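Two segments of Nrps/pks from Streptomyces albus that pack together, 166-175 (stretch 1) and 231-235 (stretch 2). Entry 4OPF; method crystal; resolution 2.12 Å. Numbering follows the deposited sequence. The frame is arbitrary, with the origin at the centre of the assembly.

Stretch 1 166-175: ALHHAAQALR
Stretch 2, residues 231-235: LLKPL

Residues 166-175 form a continuous stretch of α-helix that begins earlier in the chain. Their phi/psi values stay near -63/-41, and i to i+4 backbone hydrogen bonds run without a break from Ala170 N to Ala166 O (3.0 Å) through Arg175 N to Ala171 O (2.8 Å). Residues 231-234 are the end portion of a strand, extended at -106/128 (Leu231), -121/144 (Leu232), -143/159 (Lys233) and -60/137 (Pro234). Pro234 is the N-cap of a helix, and Leu235 turns to -54/-45.

The two axes run in roughly the same direction, 30° apart (signed crossing angle -30°), with a closest approach of 8.9 Å. The register is set by Ala170 CA to Leu232 CA at 8.3 Å and Leu174 CA to Pro234 CA at 6.8 Å, so the backbones are nearer at the second pair. No hydrogen bond crosses between the stretches; the contact, 219 Å² of buried surface in total, rests on apolar packing.

Leu232 (chi1 -51°, m; chi2 180°, t) points toward the helix and meets residues from successive turns. Its CD1 lies 3.5 Å from Leu167 CD1, a tight methyl-methyl approach, and 4.3 Å from Ala170 CB. Leu167 (t, p) leaves its backbone sideways, yet its end comes nearer the strand. Ala170 points toward the strand, and its single methyl makes its closest contact with Leu232.

Leu174 (chi1 -75°, m; chi2 162°, t) also points toward the strand, and its two methyls divide the closest contacts: CD1 is 4.0 Å from Leu232 CB, while CD2 is 3.9 Å from Pro234 CD and 4.4 Å from Lys233 CA. The proline, C-gamma exo, thus offers a ring carbon to the leucine. Lys233 points away, in keeping with strand alternation, and its NZ is hydrogen-bonded elsewhere in the structure.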

# COMPACT_ATOMS: atom_id res chain seq x y z
N ALA A 166 -1.76 5.96 3.61
CA ALA A 166 -1.83 6.31 2.16
C ALA A 166 -0.79 7.39 1.83
O ALA A 166 -0.09 7.34 0.83
CB ALA A 166 -3.26 6.81 1.81
N LEU A 167 -0.68 8.39 2.69
CA LEU A 167 0.37 9.43 2.54
C LEU A 167 1.84 8.87 2.48
O LEU A 167 2.67 9.29 1.69
CB LEU A 167 0.21 10.49 3.66
CG LEU A 167 1.17 11.68 3.55
CD1 LEU A 167 0.95 12.44 2.27
CD2 LEU A 167 0.93 12.62 4.73
N HIS A 168 2.10 7.87 3.30
CA HIS A 168 3.36 7.18 3.32
C HIS A 168 3.59 6.43 2.00
O HIS A 168 4.69 6.48 1.46
CB HIS A 168 3.34 6.22 4.49
CG HIS A 168 4.59 5.44 4.66
ND1 HIS A 168 4.62 4.07 4.57
CD2 HIS A 168 5.87 5.83 4.86
CE1 HIS A 168 5.85 3.64 4.77
NE2 HIS A 168 6.63 4.69 4.93
N HIS A 169 2.57 5.73 1.48
CA HIS A 169 2.77 5.04 0.16
C HIS A 169 3.04 6.12 -0.89
O HIS A 169 3.91 5.97 -1.69
CB HIS A 169 1.51 4.30 -0.24
CG HIS A 169 1.21 3.10 0.59
ND1 HIS A 169 2.18 2.24 1.06
CD2 HIS A 169 0.03 2.58 0.99
CE1 HIS A 169 1.61 1.28 1.77
NE2 HIS A 169 0.31 1.47 1.76
N ALA A 170 2.35 7.26 -0.83
CA ALA A 170 2.58 8.29 -1.82
C ALA A 170 4.02 8.83 -1.72
O ALA A 170 4.71 9.00 -2.75
CB ALA A 170 1.61 9.41 -1.68
N ALA A 171 4.46 9.13 -0.52
CA ALA A 171 5.83 9.66 -0.33
C ALA A 171 6.90 8.67 -0.81
O ALA A 171 7.87 9.07 -1.45
CB ALA A 171 6.06 9.96 1.13
N GLN A 172 6.71 7.39 -0.53
CA GLN A 172 7.67 6.39 -1.04
C GLN A 172 7.66 6.39 -2.55
O GLN A 172 8.70 6.32 -3.18
CB GLN A 172 7.31 5.01 -0.58
CG GLN A 172 7.07 4.87 0.92
CD GLN A 172 8.09 4.07 1.63
OE1 GLN A 172 8.07 2.85 1.57
NE2 GLN A 172 9.01 4.74 2.33
N ALA A 173 6.46 6.52 -3.15
CA ALA A 173 6.40 6.50 -4.59
C ALA A 173 7.08 7.71 -5.19
O ALA A 173 7.77 7.65 -6.23
CB ALA A 173 4.95 6.36 -5.06
N LEU A 174 6.88 8.85 -4.58
CA LEU A 174 7.48 10.06 -5.08
C LEU A 174 9.03 10.03 -4.89
O LEU A 174 9.77 10.36 -5.78
CB LEU A 174 6.89 11.26 -4.37
CG LEU A 174 5.49 11.67 -4.78
CD1 LEU A 174 4.89 12.55 -3.70
CD2 LEU A 174 5.52 12.43 -6.07
N ARG A 175 9.48 9.62 -3.72
CA ARG A 175 10.93 9.52 -3.41
C ARG A 175 11.66 8.56 -4.39
O ARG A 175 12.74 8.86 -4.82
CB ARG A 175 11.06 9.08 -1.93
CG ARG A 175 12.47 8.91 -1.34
CD ARG A 175 12.46 7.97 -0.09
NE ARG A 175 11.79 8.53 1.12
CZ ARG A 175 12.32 9.43 1.97
NH1 ARG A 175 13.54 9.91 1.79
NH2 ARG A 175 11.62 9.87 3.00
N LEU A 231 -3.09 17.05 -3.37
CA LEU A 231 -2.26 16.78 -4.52
C LEU A 231 -0.81 17.10 -4.11
O LEU A 231 -0.53 18.21 -3.65
CB LEU A 231 -2.71 17.57 -5.76
CG LEU A 231 -1.86 17.39 -7.04
CD1 LEU A 231 -1.96 16.01 -7.65
CD2 LEU A 231 -2.23 18.38 -8.12
N LEU A 232 0.08 16.15 -4.34
CA LEU A 232 1.49 16.22 -3.97
C LEU A 232 2.43 16.10 -5.14
O LEU A 232 2.20 15.31 -6.06
CB LEU A 232 1.80 15.08 -3.05
CG LEU A 232 0.91 14.87 -1.84
CD1 LEU A 232 1.37 13.69 -1.02
CD2 LEU A 232 0.86 16.09 -0.95
N LYS A 233 3.52 16.82 -5.08
CA LYS A 233 4.62 16.73 -6.05
C LYS A 233 5.97 16.92 -5.31
O LYS A 233 6.01 17.59 -4.29
CB LYS A 233 4.55 17.89 -7.04
CG LYS A 233 3.44 17.81 -8.05
CD LYS A 233 3.34 19.04 -8.95
CE LYS A 233 4.50 19.15 -9.91
NZ LYS A 233 4.03 19.93 -11.09
N PRO A 234 7.06 16.46 -5.89
CA PRO A 234 8.36 16.77 -5.29
C PRO A 234 8.56 18.29 -5.25
O PRO A 234 8.17 19.00 -6.21
CB PRO A 234 9.35 16.13 -6.29
CG PRO A 234 8.54 15.09 -7.04
CD PRO A 234 7.18 15.73 -7.16
N LEU A 235 9.07 18.81 -4.14
CA LEU A 235 9.22 20.28 -3.99
C LEU A 235 9.99 20.95 -5.13
O LEU A 235 9.57 21.99 -5.62
CB LEU A 235 9.87 20.62 -2.67
CG LEU A 235 10.10 22.10 -2.37
CD1 LEU A 235 8.79 22.88 -2.37
CD2 LEU A 235 10.79 22.30 -1.00